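Local atomic coordinates of secreted effector protein SopD (Salmonella typhimurium, PDB entry 5CPC), a protein that acts inside host cells as a type III secreted effector, cooperating with SopB in membrane fission and macropinosome formation during invasion and contributing to replication in macrophages. Residues F243-P248 / N275-Y281; I81-L87 / L98-K102; M71-V75 / P259-K264; I32-W37 / A52-L56. One frame throughout, in Å; residues are numbered along the deposited sequence.

Contact 1. Residues F243-P248 / N275-Y281; sequences FSMMHP and NQDYNDY
The end of a strand (243-245) runs nearly antiparallel to helical residues 275-281, at 154° and 9.5 Å between axes, then turns at M246-H247 into a new helix at P248. CA atoms pair M245 with Y278 (6.8 Å) and P248 with N275 (5.8 Å). M245 (chi1 and chi2 t) extends between two tyrosines one helical turn apart: its CE packs 3.4 Å from Y278 CD1 and 3.2 Å from Y281 CB, and its sulfur makes an oblique Met-aromatic contact with the Y281 ring. Y278 (chi1 t, chi2 74°) offers a face to P248, whose CD sits 3.5 Å from the ring centroid in a CH-pi contact, while N275 brings OD1 to 3.2 Å from P248 CG. H247 (chi1 t) N-caps helix 248-256, ND1 accepting from C249 N. No hydrogen bond crosses; the second strand of the 232-237/240-245 hairpin packs on helix 264-283 through apolar and aromatic side chains. M246 points away, onto helices 180-190 and 248-256; F243 packs on helix 285-298, where the Y281 hydroxyl bonds K285 and D289.

Contact 2. Residues I81-L87 / L98-K102; sequences IYAFKRL and LFTIK
Three bumps on one side of helical residues 81-87, I81, F84 and L87, meet the two strand side chains F99 and I101, which point to the same side because they are two residues apart. Helix and strand run almost antiparallel, 158° between directions and 9.3 Å between axes, so that I81 lies opposite I101 (CA-CA 8.7 Å) and F84 opposite F99 (8.3 Å). F84 is the main bump: with chi1 t and chi2 65° its ring enters the hollow between F99 and I101, CZ 3.7 Å from F99 CB and CD2 3.8 Å from I101 CG1, and its CE2 reaches 3.4 Å from T100 O on the floor. This is the packing of a helix against one face of an antiparallel sheet: 99-103 is an outermost strand of the three, and F84 extends over it to L112 and V114 of strand 109-114. The F84 and F99 rings meet obliquely, planes at 50° and centroids 5.8 Å apart. At one end L87 (chi1 t, chi2 p) sets CG 3.9 Å from F99 CE2; at the other, I101 (chi1 m, chi2 t) sends CD1 to 4.1 Å from I81 CG2. T100 points away, its OG1 accepting from K102 NZ at 2.8 Å.

Contact 3. Residues M71-V75 / P259-K264; sequences MEVNV and PFSEFK
P259 and F260 form the apolar centre together with V73 and V75. V73 CG2 lies 3.9 Å from P259 CB and likewise 3.9 Å from F260 CD2, while V75 CG1 is 3.7 Å from P259 CB. P259 also touches M158 of helix 141-160 and L165 of helix 163-167. M71 points toward F260 (chi1 m, chi2 120°), its CB 3.6 Å from F260 CD2; the M71 sulfur, 4.9 Å from the ring centroid, adds an oblique Met-aromatic contact. Neither segment is a regular strand, yet the extended backbones of V73 and F260 form a single antiparallel beta bridge between loops 184 residues apart in sequence. The two make a non-hydrogen-bonded pair, CA atoms 4.3 Å apart. On one side of it S261 N donates to E72 O at 2.9 Å. On the other N74 N donates to P259 O, also at 2.9 Å, and both bonds are almost straight. Two CA-H...O contacts add to these, from F260 CA to E72 O and from V73 CA to P259 O, both 3.6 Å. S261 points toward the other loop, its CB 3.7 Å from E72 CG and 4.1 Å from N74 CB. Farther out, N74 (chi1 t) gives ND2 to N129 OD1, tying in a third loop that K264 also touches. At the solvent edge E72 OE1 and E262 OE1 stand 2.8 Å apart, an unfavourable approach of two like-charged acceptors.

Contact 4. Residues I32-W37 / A52-L56; sequences IHMGGW and ALEVL
A beta turn close to type I', M34-G35-G36-W37, leads into the short helix 37-40 and packs against one side of helix 49-60. The turn is closed within its own segment by W37 N donating to M34 O at 3.0 Å; G35 and G36 both have positive phi (57° and 59°, each with psi 28°), a region that favours glycine, and G36 is the N-cap. The nearest CA pairs across the contact are G35 with L56 (6.9 Å) and W37 with L53 (8.2 Å). The aromatic part belongs to W37, whose chi1 t and chi2 -118° place the indole against A52, L53 and L56. L53 covers one face of it: CD2 is 3.8 Å from the centroid of the five-membered ring and 7° off its normal, a CH-pi contact, with L53 CG 3.7 Å from W37 CE2. Further apolar contacts flank this pair. A52 CB is 4.0 Å from W37 CH2, L56 CD2 is 3.8 Å from W37 CE3, and I32 (chi1 m, chi2 t) brings CD1 to 3.8 Å from L53 CD1. I32, M34 and L53 also rest on W160 of helix 141-160. No hydrogen bond joins the segments; backbone meets side chain where L56 (chi1 t, chi2 p) fits against the turn, CD2 3.6 Å from M34 O. At G35 the fit is so close that an ideal CB would stand 2.9 Å from L56 CD1.

How the contacts relate
Contact 1 is the buried one and contact 3 the surface one, with contacts 2 and 4 partly buried. Contacts 1, 2 and 4 have no hydrogen bond between their segments and rest mainly on side chains, through methionine-tyrosine, phenylalanine and tryptophan-leucine packing; contact 3 adds backbone hydrogen bonds and a polar rim. Shared helices relate them: helix 76-90 starts just after V75 of contact 3 and supplies contact 2, while the chain passes from the other loop of contact 3 into helix 264-283, which reaches contact 1. Helix 141-160 borders contacts 2, 3 and 4. Contacts 2 and 4 touch directly, R86 NH2 forming a 2.7 Å salt bridge with E54 OE1, whereas contacts 1 and 4 lie about 41 Å apart (centres).

Contact 1. Residues F243-P248 / N275-Y281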
loop_
_atom_site.group_PDB
_atom_site.type_symbol
_atom_site.label_atom_id
_atom_site.label_comp_id
_atom_site.label_asym_id
_atom_site.label_seq_id
_atom_site.Cartn_x
_atom_site.Cartn_y
_atom_site.Cartn_z
ATOM N N PHE A 243 16.075 -11.659 3.146
ATOM C CA PHE A 243 14.616 -11.604 3.312
ATOM C C PHE A 243 14.203 -10.458 4.159
ATOM O O PHE A 243 15.039 -9.922 4.909
ATOM C CB PHE A 243 14.133 -12.900 3.945
ATOM C CG PHE A 243 14.421 -14.082 3.093
ATOM C CD1 PHE A 243 13.569 -14.417 2.061
ATOM C CD2 PHE A 243 15.574 -14.844 3.289
ATOM C CE1 PHE A 243 13.866 -15.455 1.179
ATOM C CE2 PHE A 243 15.842 -15.968 2.442
ATOM C CZ PHE A 243 15.005 -16.244 1.387
ATOM N N SER A 244 12.915 -10.098 3.995
ATOM C CA SER A 244 12.220 -8.972 4.640
ATOM C C SER A 244 10.789 -9.272 4.755
ATOM O O SER A 244 10.262 -10.033 3.977
ATOM C CB SER A 244 12.195 -7.760 3.680
ATOM O OG SER A 244 13.471 -7.270 3.797
ATOM N N MET A 245 10.137 -8.580 5.665
ATOM C CA MET A 245 8.703 -8.567 5.683
ATOM C C MET A 245 8.082 -7.204 5.288
ATOM O O MET A 245 8.584 -6.160 5.641
ATOM C CB MET A 245 8.174 -9.008 7.028
ATOM C CG MET A 245 6.637 -9.237 6.975
ATOM S SD MET A 245 5.897 -9.942 8.462
ATOM C CE MET A 245 7.156 -9.416 9.596
ATOM N N MET A 246 6.979 -7.257 4.564
ATOM C CA MET A 246 6.255 -6.078 4.189
ATOM C C MET A 246 5.884 -5.332 5.506
ATOM O O MET A 246 5.306 -5.924 6.434
ATOM C CB MET A 246 4.977 -6.469 3.448
ATOM C CG MET A 246 4.285 -5.234 2.843
ATOM S SD MET A 246 2.787 -5.555 1.925
ATOM C CE MET A 246 3.544 -5.828 0.318
ATOM N N HIS A 247 6.277 -4.058 5.562
ATOM C CA HIS A 247 5.906 -3.175 6.648
ATOM C C HIS A 247 4.403 -3.247 6.913
ATOM O O HIS A 247 3.664 -3.200 5.993
ATOM C CB HIS A 247 6.303 -1.735 6.335
ATOM C CG HIS A 247 6.268 -0.861 7.548
ATOM N ND1 HIS A 247 5.081 -0.375 8.074
ATOM C CD2 HIS A 247 7.255 -0.455 8.383
ATOM C CE1 HIS A 247 5.352 0.338 9.156
ATOM N NE2 HIS A 247 6.661 0.315 9.358
ATOM N N PRO A 248 3.973 -3.434 8.161
ATOM C CA PRO A 248 2.522 -3.545 8.426
ATOM C C PRO A 248 1.672 -2.318 7.963
ATOM O O PRO A 248 0.482 -2.475 7.618
ATOM C CB PRO A 248 2.424 -3.665 9.966
ATOM C CG PRO A 248 3.860 -3.813 10.496
ATOM C CD PRO A 248 4.820 -3.476 9.378
ATOM N N ASN A 275 1.202 -5.782 12.860
ATOM C CA ASN A 275 2.255 -5.501 13.836
ATOM C C ASN A 275 2.867 -6.699 14.530
ATOM O O ASN A 275 4.108 -6.806 14.584
ATOM C CB ASN A 275 1.852 -4.433 14.854
ATOM C CG ASN A 275 1.797 -3.062 14.224
ATOM O OD1 ASN A 275 2.411 -2.826 13.186
ATOM N ND2 ASN A 275 1.045 -2.166 14.821
ATOM N N GLN A 276 2.003 -7.589 15.012
ATOM C CA GLN A 276 2.418 -8.719 15.815
ATOM C C GLN A 276 3.272 -9.683 14.982
ATOM O O GLN A 276 4.377 -10.057 15.373
ATOM C CB GLN A 276 1.186 -9.412 16.398
ATOM C CG GLN A 276 1.496 -10.713 17.162
ATOM C CD GLN A 276 2.240 -10.482 18.492
ATOM O OE1 GLN A 276 2.115 -9.416 19.120
ATOM N NE2 GLN A 276 3.007 -11.494 18.925
ATOM N N ASP A 277 2.780 -10.045 13.800
ATOM C CA ASP A 277 3.529 -10.877 12.880
ATOM C C ASP A 277 4.869 -10.273 12.514
ATOM O O ASP A 277 5.924 -10.953 12.470
ATOM C CB ASP A 277 2.754 -10.992 11.615
ATOM C CG ASP A 277 1.594 -11.977 11.703
ATOM O OD1 ASP A 277 0.940 -12.105 12.767
ATOM O OD2 ASP A 277 1.321 -12.603 10.643
ATOM N N TYR A 278 4.834 -8.990 12.224
ATOM C CA TYR A 278 6.042 -8.255 11.899
ATOM C C TYR A 278 7.069 -8.354 13.025
ATOM O O TYR A 278 8.267 -8.557 12.789
ATOM C CB TYR A 278 5.672 -6.785 11.649
ATOM C CG TYR A 278 6.762 -5.928 11.058
ATOM C CD1 TYR A 278 7.115 -6.052 9.728
ATOM C CD2 TYR A 278 7.388 -4.938 11.821
ATOM C CE1 TYR A 278 8.114 -5.256 9.144
ATOM C CE2 TYR A 278 8.362 -4.113 11.264
ATOM C CZ TYR A 278 8.718 -4.284 9.912
ATOM O OH TYR A 278 9.656 -3.471 9.318
ATOM N N ASN A 279 6.605 -8.153 14.240
ATOM C CA ASN A 279 7.502 -8.169 15.404
ATOM C C ASN A 279 8.006 -9.587 15.700
ATOM O O ASN A 279 9.186 -9.770 16.036
ATOM C CB ASN A 279 6.832 -7.515 16.640
ATOM C CG ASN A 279 6.641 -5.985 16.471
ATOM O OD1 ASN A 279 7.518 -5.289 15.947
ATOM N ND2 ASN A 279 5.478 -5.484 16.864
ATOM N N ASP A 280 7.123 -10.582 15.541
ATOM C CA ASP A 280 7.518 -11.987 15.742
ATOM C C ASP A 280 8.583 -12.303 14.742
ATOM O O ASP A 280 9.586 -12.917 15.088
ATOM C CB ASP A 280 6.344 -12.962 15.535
ATOM C CG ASP A 280 5.369 -12.986 16.718
ATOM O OD1 ASP A 280 5.784 -12.571 17.828
ATOM O OD2 ASP A 280 4.194 -13.418 16.543
ATOM N N TYR A 281 8.369 -11.895 13.497
ATOM C CA TYR A 281 9.290 -12.274 12.440
ATOM C C TYR A 281 10.705 -11.716 12.814
ATOM O O TYR A 281 11.688 -12.453 12.855
ATOM C CB TYR A 281 8.760 -11.780 11.044
ATOM C CG TYR A 281 9.856 -11.745 10.065
ATOM C CD1 TYR A 281 10.418 -12.930 9.597
ATOM C CD2 TYR A 281 10.385 -10.549 9.621
ATOM C CE1 TYR A 281 11.454 -12.919 8.713
ATOM C CE2 TYR A 281 11.487 -10.543 8.747
ATOM C CZ TYR A 281 12.002 -11.728 8.289
ATOM O OH TYR A 281 13.083 -11.780 7.409
#

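Contact 2. Residues I81-L87 / L98-K102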
loop_
_atom_site.group_PDB
_atom_site.type_symbol
_atom_site.label_atom_id
_atom_site.label_comp_id
_atom_site.label_asym_id
_atom_site.label_seq_id
_atom_site.Cartn_x
_atom_site.Cartn_y
_atom_site.Cartn_z
ATOM N N ILE A 81 -2.498 13.905 0.048
ATOM C CA ILE A 81 -1.311 13.440 -0.590
ATOM C C ILE A 81 -1.477 13.539 -2.095
ATOM O O ILE A 81 -0.641 14.170 -2.778
ATOM C CB ILE A 81 -0.856 11.978 -0.137
ATOM C CG1 ILE A 81 -0.735 11.765 1.396
ATOM C CG2 ILE A 81 0.375 11.555 -0.900
ATOM C CD1 ILE A 81 -0.045 12.831 2.238
ATOM N N TYR A 82 -2.528 12.925 -2.649
ATOM C CA TYR A 82 -2.789 13.131 -4.082
ATOM C C TYR A 82 -3.063 14.636 -4.411
ATOM O O TYR A 82 -2.568 15.128 -5.420
ATOM C CB TYR A 82 -3.927 12.220 -4.634
ATOM C CG TYR A 82 -4.221 12.450 -6.078
ATOM C CD1 TYR A 82 -5.514 12.837 -6.481
ATOM C CD2 TYR A 82 -3.218 12.331 -7.056
ATOM C CE1 TYR A 82 -5.824 13.069 -7.850
ATOM C CE2 TYR A 82 -3.508 12.576 -8.472
ATOM C CZ TYR A 82 -4.830 12.944 -8.829
ATOM O OH TYR A 82 -5.172 13.209 -10.125
ATOM N N ALA A 83 -3.769 15.359 -3.558
ATOM C CA ALA A 83 -4.048 16.847 -3.848
ATOM C C ALA A 83 -2.732 17.656 -3.975
ATOM O O ALA A 83 -2.533 18.505 -4.901
ATOM C CB ALA A 83 -4.906 17.448 -2.773
ATOM N N PHE A 84 -1.799 17.333 -3.082
ATOM C CA PHE A 84 -0.462 17.962 -3.152
ATOM C C PHE A 84 0.221 17.667 -4.490
ATOM O O PHE A 84 0.902 18.532 -5.060
ATOM C CB PHE A 84 0.386 17.565 -1.937
ATOM C CG PHE A 84 1.677 18.369 -1.789
ATOM C CD1 PHE A 84 1.647 19.720 -1.537
ATOM C CD2 PHE A 84 2.923 17.738 -1.935
ATOM C CE1 PHE A 84 2.823 20.468 -1.415
ATOM C CE2 PHE A 84 4.133 18.479 -1.805
ATOM C CZ PHE A 84 4.080 19.845 -1.550
ATOM N N LYS A 85 0.033 16.450 -4.988
ATOM C CA LYS A 85 0.534 16.053 -6.288
ATOM C C LYS A 85 -0.164 16.945 -7.341
ATOM O O LYS A 85 0.503 17.529 -8.260
ATOM C CB LYS A 85 0.255 14.538 -6.519
ATOM C CG LYS A 85 1.250 13.753 -7.398
ATOM C CD LYS A 85 1.378 14.226 -8.861
ATOM C CE LYS A 85 2.755 14.932 -9.142
ATOM N NZ LYS A 85 2.779 16.099 -10.158
ATOM N N ARG A 86 -1.471 17.168 -7.163
ATOM C CA ARG A 86 -2.159 17.998 -8.162
ATOM C C ARG A 86 -1.599 19.392 -8.122
ATOM O O ARG A 86 -1.458 20.044 -9.168
ATOM C CB ARG A 86 -3.710 18.012 -8.049
ATOM C CG ARG A 86 -4.391 16.631 -8.237
ATOM C CD ARG A 86 -5.962 16.771 -8.426
ATOM N NE ARG A 86 -6.680 17.452 -7.335
ATOM C CZ ARG A 86 -7.002 16.916 -6.163
ATOM N NH1 ARG A 86 -6.662 15.669 -5.878
ATOM N NH2 ARG A 86 -7.671 17.621 -5.263
ATOM N N LEU A 87 -1.325 19.881 -6.925
ATOM C CA LEU A 87 -0.690 21.234 -6.800
ATOM C C LEU A 87 0.619 21.265 -7.548
ATOM O O LEU A 87 0.830 22.094 -8.417
ATOM C CB LEU A 87 -0.436 21.610 -5.333
ATOM C CG LEU A 87 -0.160 23.076 -4.958
ATOM C CD1 LEU A 87 -1.144 24.099 -5.670
ATOM C CD2 LEU A 87 -0.237 23.268 -3.416
ATOM N N LEU A 98 10.854 21.766 -5.649
ATOM C CA LEU A 98 10.582 22.522 -4.427
ATOM C C LEU A 98 9.392 21.986 -3.603
ATOM O O LEU A 98 9.320 22.241 -2.387
ATOM C CB LEU A 98 10.393 24.012 -4.768
ATOM C CG LEU A 98 11.560 24.866 -5.312
ATOM C CD1 LEU A 98 12.230 24.285 -6.573
ATOM C CD2 LEU A 98 11.156 26.312 -5.559
ATOM N N PHE A 99 8.478 21.254 -4.265
ATOM C CA PHE A 99 7.343 20.617 -3.611
ATOM C C PHE A 99 7.726 19.260 -3.154
ATOM O O PHE A 99 7.959 18.360 -3.969
ATOM C CB PHE A 99 6.131 20.434 -4.558
ATOM C CG PHE A 99 5.521 21.720 -5.030
ATOM C CD1 PHE A 99 6.174 22.512 -5.970
ATOM C CD2 PHE A 99 4.277 22.141 -4.540
ATOM C CE1 PHE A 99 5.619 23.687 -6.387
ATOM C CE2 PHE A 99 3.716 23.331 -4.978
ATOM C CZ PHE A 99 4.358 24.090 -5.913
ATOM N N THR A 100 7.748 19.060 -1.848
ATOM C CA THR A 100 8.162 17.758 -1.355
ATOM C C THR A 100 7.315 17.451 -0.131
ATOM O O THR A 100 6.720 18.360 0.461
ATOM C CB THR A 100 9.724 17.798 -0.949
ATOM O OG1 THR A 100 9.862 18.348 0.380
ATOM C CG2 THR A 100 10.516 18.736 -1.904
ATOM N N ILE A 101 7.338 16.203 0.286
ATOM C CA ILE A 101 6.743 15.788 1.524
ATOM C C ILE A 101 7.802 15.181 2.430
ATOM O O ILE A 101 8.470 14.202 2.068
ATOM C CB ILE A 101 5.646 14.666 1.269
ATOM C CG1 ILE A 101 4.554 15.197 0.314
ATOM C CG2 ILE A 101 5.076 14.202 2.559
ATOM C CD1 ILE A 101 3.411 14.143 -0.026
ATOM N N LYS A 102 7.930 15.719 3.630
ATOM C CA LYS A 102 8.736 15.032 4.625
ATOM C C LYS A 102 7.913 14.716 5.854
ATOM O O LYS A 102 6.694 14.980 5.862
ATOM C CB LYS A 102 9.972 15.856 4.987
ATOM C CG LYS A 102 9.829 17.324 4.750
ATOM C CD LYS A 102 11.122 17.942 4.199
ATOM C CE LYS A 102 11.404 17.421 2.785
ATOM N NZ LYS A 102 12.124 18.438 1.951
#

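Contact 3. Residues M71-V75 / P259-K264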
loop_
_atom_site.group_PDB
_atom_site.type_symbol
_atom_site.label_atom_id
_atom_site.label_comp_id
_atom_site.label_asym_id
_atom_site.label_seq_id
_atom_site.Cartn_x
_atom_site.Cartn_y
_atom_site.Cartn_z
ATOM N N MET A 71 -22.314 5.783 4.211
ATOM C CA MET A 71 -21.576 5.793 5.479
ATOM C C MET A 71 -20.603 6.975 5.548
ATOM O O MET A 71 -20.050 7.386 4.524
ATOM C CB MET A 71 -20.810 4.492 5.658
ATOM C CG MET A 71 -21.633 3.244 5.437
ATOM S SD MET A 71 -21.111 2.007 6.649
ATOM C CE MET A 71 -22.034 2.615 8.088
ATOM N N GLU A 72 -20.414 7.543 6.735
ATOM C CA GLU A 72 -19.489 8.674 6.848
ATOM C C GLU A 72 -18.071 8.155 6.612
ATOM O O GLU A 72 -17.742 7.027 6.964
ATOM C CB GLU A 72 -19.598 9.408 8.199
ATOM C CG GLU A 72 -19.484 8.502 9.466
ATOM C CD GLU A 72 -19.776 9.234 10.795
ATOM O OE1 GLU A 72 -20.402 8.606 11.704
ATOM O OE2 GLU A 72 -19.394 10.433 10.919
ATOM N N VAL A 73 -17.257 8.986 6.002
ATOM C CA VAL A 73 -15.946 8.596 5.535
ATOM C C VAL A 73 -14.935 9.598 6.096
ATOM O O VAL A 73 -15.266 10.792 6.293
ATOM C CB VAL A 73 -15.983 8.574 3.994
ATOM C CG1 VAL A 73 -15.264 9.711 3.385
ATOM C CG2 VAL A 73 -15.477 7.263 3.476
ATOM N N ASN A 74 -13.709 9.126 6.344
ATOM C CA ASN A 74 -12.649 9.938 6.971
ATOM C C ASN A 74 -11.421 10.033 6.034
ATOM O O ASN A 74 -10.462 9.266 6.173
ATOM C CB ASN A 74 -12.309 9.324 8.345
ATOM C CG ASN A 74 -11.120 10.028 9.053
ATOM O OD1 ASN A 74 -10.832 11.202 8.797
ATOM N ND2 ASN A 74 -10.440 9.303 9.961
ATOM N N VAL A 75 -11.470 10.913 5.042
ATOM C CA VAL A 75 -10.446 10.865 3.981
ATOM C C VAL A 75 -9.749 12.176 3.697
ATOM O O VAL A 75 -9.049 12.316 2.676
ATOM C CB VAL A 75 -10.977 10.246 2.659
ATOM C CG1 VAL A 75 -11.457 8.802 2.918
ATOM C CG2 VAL A 75 -12.115 11.122 2.019
ATOM N N PRO A 259 -11.847 3.291 4.523
ATOM C CA PRO A 259 -11.963 4.735 4.650
ATOM C C PRO A 259 -13.134 5.151 5.507
ATOM O O PRO A 259 -13.199 6.325 5.935
ATOM C CB PRO A 259 -12.207 5.185 3.208
ATOM C CG PRO A 259 -12.983 4.055 2.617
ATOM C CD PRO A 259 -12.249 2.846 3.177
ATOM N N PHE A 260 -14.059 4.215 5.737
ATOM C CA PHE A 260 -15.286 4.479 6.495
ATOM C C PHE A 260 -14.969 4.814 7.922
ATOM O O PHE A 260 -14.285 4.064 8.614
ATOM C CB PHE A 260 -16.274 3.285 6.445
ATOM C CG PHE A 260 -16.787 3.012 5.081
ATOM C CD1 PHE A 260 -16.568 1.798 4.477
ATOM C CD2 PHE A 260 -17.443 4.006 4.370
ATOM C CE1 PHE A 260 -17.016 1.558 3.201
ATOM C CE2 PHE A 260 -17.883 3.783 3.097
ATOM C CZ PHE A 260 -17.676 2.551 2.509
ATOM N N SER A 261 -15.521 5.925 8.370
ATOM C CA SER A 261 -15.142 6.487 9.629
ATOM C C SER A 261 -15.509 5.650 10.840
ATOM O O SER A 261 -14.869 5.755 11.896
ATOM C CB SER A 261 -15.807 7.835 9.765
ATOM O OG SER A 261 -16.113 8.031 11.123
ATOM N N GLU A 262 -16.568 4.861 10.687
ATOM C CA GLU A 262 -17.270 4.238 11.817
ATOM C C GLU A 262 -16.574 2.988 12.367
ATOM O O GLU A 262 -16.700 2.664 13.561
ATOM C CB GLU A 262 -18.736 3.947 11.439
ATOM C CG GLU A 262 -19.789 4.164 12.572
ATOM C CD GLU A 262 -19.517 5.376 13.489
ATOM O OE1 GLU A 262 -20.303 6.364 13.458
ATOM O OE2 GLU A 262 -18.522 5.331 14.255
ATOM N N PHE A 263 -15.856 2.283 11.495
ATOM C CA PHE A 263 -14.982 1.215 11.939
ATOM C C PHE A 263 -13.546 1.769 11.989
ATOM O O PHE A 263 -12.701 1.519 11.105
ATOM C CB PHE A 263 -15.095 -0.018 11.036
ATOM N N LYS A 264 -13.297 2.552 13.035
ATOM C CA LYS A 264 -11.952 2.989 13.333
ATOM C C LYS A 264 -11.229 1.869 14.105
ATOM O O LYS A 264 -10.044 1.622 13.837
ATOM C CB LYS A 264 -11.966 4.325 14.092
ATOM C CG LYS A 264 -10.602 4.985 14.264
ATOM C CD LYS A 264 -10.729 6.473 14.499
ATOM C CE LYS A 264 -10.830 7.232 13.179
ATOM N NZ LYS A 264 -10.985 8.683 13.446
#

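Contact 4. Residues I32-W37 / A52-L56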
loop_
_atom_site.group_PDB
_atom_site.type_symbol
_atom_site.label_atom_id
_atom_site.label_comp_id
_atom_site.label_asym_id
_atom_site.label_seq_id
_atom_site.Cartn_x
_atom_site.Cartn_y
_atom_site.Cartn_z
ATOM N N ILE A 32 -13.791 10.084 -16.495
ATOM C CA ILE A 32 -14.380 10.478 -15.250
ATOM C C ILE A 32 -15.872 10.738 -15.489
ATOM O O ILE A 32 -16.255 11.323 -16.494
ATOM C CB ILE A 32 -13.718 11.702 -14.743
ATOM C CG1 ILE A 32 -12.269 11.337 -14.351
ATOM C CG2 ILE A 32 -14.584 12.317 -13.621
ATOM C CD1 ILE A 32 -11.456 12.507 -13.843
ATOM N N HIS A 33 -16.707 10.303 -14.555
ATOM C CA HIS A 33 -18.143 10.340 -14.729
ATOM C C HIS A 33 -18.852 11.119 -13.641
ATOM O O HIS A 33 -20.039 11.403 -13.771
ATOM C CB HIS A 33 -18.714 8.898 -14.684
ATOM C CG HIS A 33 -18.111 7.942 -15.677
ATOM N ND1 HIS A 33 -18.275 8.074 -17.042
ATOM C CD2 HIS A 33 -17.391 6.800 -15.490
ATOM C CE1 HIS A 33 -17.665 7.065 -17.655
ATOM N NE2 HIS A 33 -17.120 6.280 -16.736
ATOM N N MET A 34 -18.157 11.419 -12.540
ATOM C CA MET A 34 -18.833 12.011 -11.401
ATOM C C MET A 34 -19.436 13.385 -11.756
ATOM O O MET A 34 -18.990 14.068 -12.691
ATOM C CB MET A 34 -17.850 12.181 -10.296
ATOM C CG MET A 34 -16.806 13.211 -10.700
ATOM S SD MET A 34 -15.497 13.328 -9.494
ATOM C CE MET A 34 -16.439 13.402 -8.000
ATOM N N GLY A 35 -20.439 13.809 -11.013
ATOM C CA GLY A 35 -21.085 15.127 -11.308
ATOM C C GLY A 35 -21.661 15.301 -12.740
ATOM O O GLY A 35 -21.701 16.429 -13.243
ATOM N N GLY A 36 -22.078 14.206 -13.395
ATOM C CA GLY A 36 -22.493 14.207 -14.831
ATOM C C GLY A 36 -21.374 14.697 -15.786
ATOM O O GLY A 36 -21.650 15.259 -16.846
ATOM N N TRP A 37 -20.100 14.504 -15.409
ATOM C CA TRP A 37 -18.933 15.025 -16.201
ATOM C C TRP A 37 -18.937 14.600 -17.700
ATOM O O TRP A 37 -18.553 15.407 -18.581
ATOM C CB TRP A 37 -17.587 14.669 -15.531
ATOM C CG TRP A 37 -16.402 15.317 -16.180
ATOM C CD1 TRP A 37 -15.335 14.678 -16.791
ATOM C CD2 TRP A 37 -16.158 16.722 -16.317
ATOM N NE1 TRP A 37 -14.460 15.604 -17.273
ATOM C CE2 TRP A 37 -14.911 16.860 -16.984
ATOM C CE3 TRP A 37 -16.860 17.887 -15.908
ATOM C CZ2 TRP A 37 -14.350 18.106 -17.287
ATOM C CZ3 TRP A 37 -16.299 19.123 -16.203
ATOM C CH2 TRP A 37 -15.060 19.230 -16.912
ATOM N N ALA A 52 -11.853 22.936 -14.297
ATOM C CA ALA A 52 -13.275 22.811 -14.010
ATOM C C ALA A 52 -13.574 21.558 -13.159
ATOM O O ALA A 52 -14.473 21.609 -12.307
ATOM C CB ALA A 52 -14.051 22.784 -15.280
ATOM N N LEU A 53 -12.797 20.465 -13.343
ATOM C CA LEU A 53 -12.943 19.222 -12.539
ATOM C C LEU A 53 -12.619 19.393 -11.088
ATOM O O LEU A 53 -13.324 18.870 -10.217
ATOM C CB LEU A 53 -12.047 18.084 -13.067
ATOM C CG LEU A 53 -12.699 17.098 -14.010
ATOM C CD1 LEU A 53 -11.593 16.230 -14.715
ATOM C CD2 LEU A 53 -13.797 16.199 -13.323
ATOM N N GLU A 54 -11.534 20.138 -10.818
ATOM C CA GLU A 54 -11.175 20.444 -9.459
ATOM C C GLU A 54 -12.343 21.203 -8.806
ATOM O O GLU A 54 -12.728 20.959 -7.642
ATOM C CB GLU A 54 -9.895 21.306 -9.487
ATOM C CG GLU A 54 -9.271 21.512 -8.136
ATOM C CD GLU A 54 -8.592 20.196 -7.656
ATOM O OE1 GLU A 54 -8.659 19.860 -6.434
ATOM O OE2 GLU A 54 -8.008 19.513 -8.532
ATOM N N VAL A 55 -12.941 22.138 -9.551
ATOM C CA VAL A 55 -14.059 22.853 -9.019
ATOM C C VAL A 55 -15.256 21.906 -8.828
ATOM O O VAL A 55 -15.921 21.946 -7.799
ATOM C CB VAL A 55 -14.480 24.081 -9.910
ATOM C CG1 VAL A 55 -15.650 24.762 -9.251
ATOM C CG2 VAL A 55 -13.313 25.120 -10.021
ATOM N N LEU A 56 -15.571 21.129 -9.856
ATOM C CA LEU A 56 -16.682 20.158 -9.756
ATOM C C LEU A 56 -16.495 19.221 -8.557
ATOM O O LEU A 56 -17.429 18.999 -7.770
ATOM C CB LEU A 56 -16.796 19.354 -11.026
ATOM C CG LEU A 56 -17.918 18.337 -11.104
ATOM C CD1 LEU A 56 -19.324 19.035 -11.216
ATOM C CD2 LEU A 56 -17.643 17.366 -12.270
#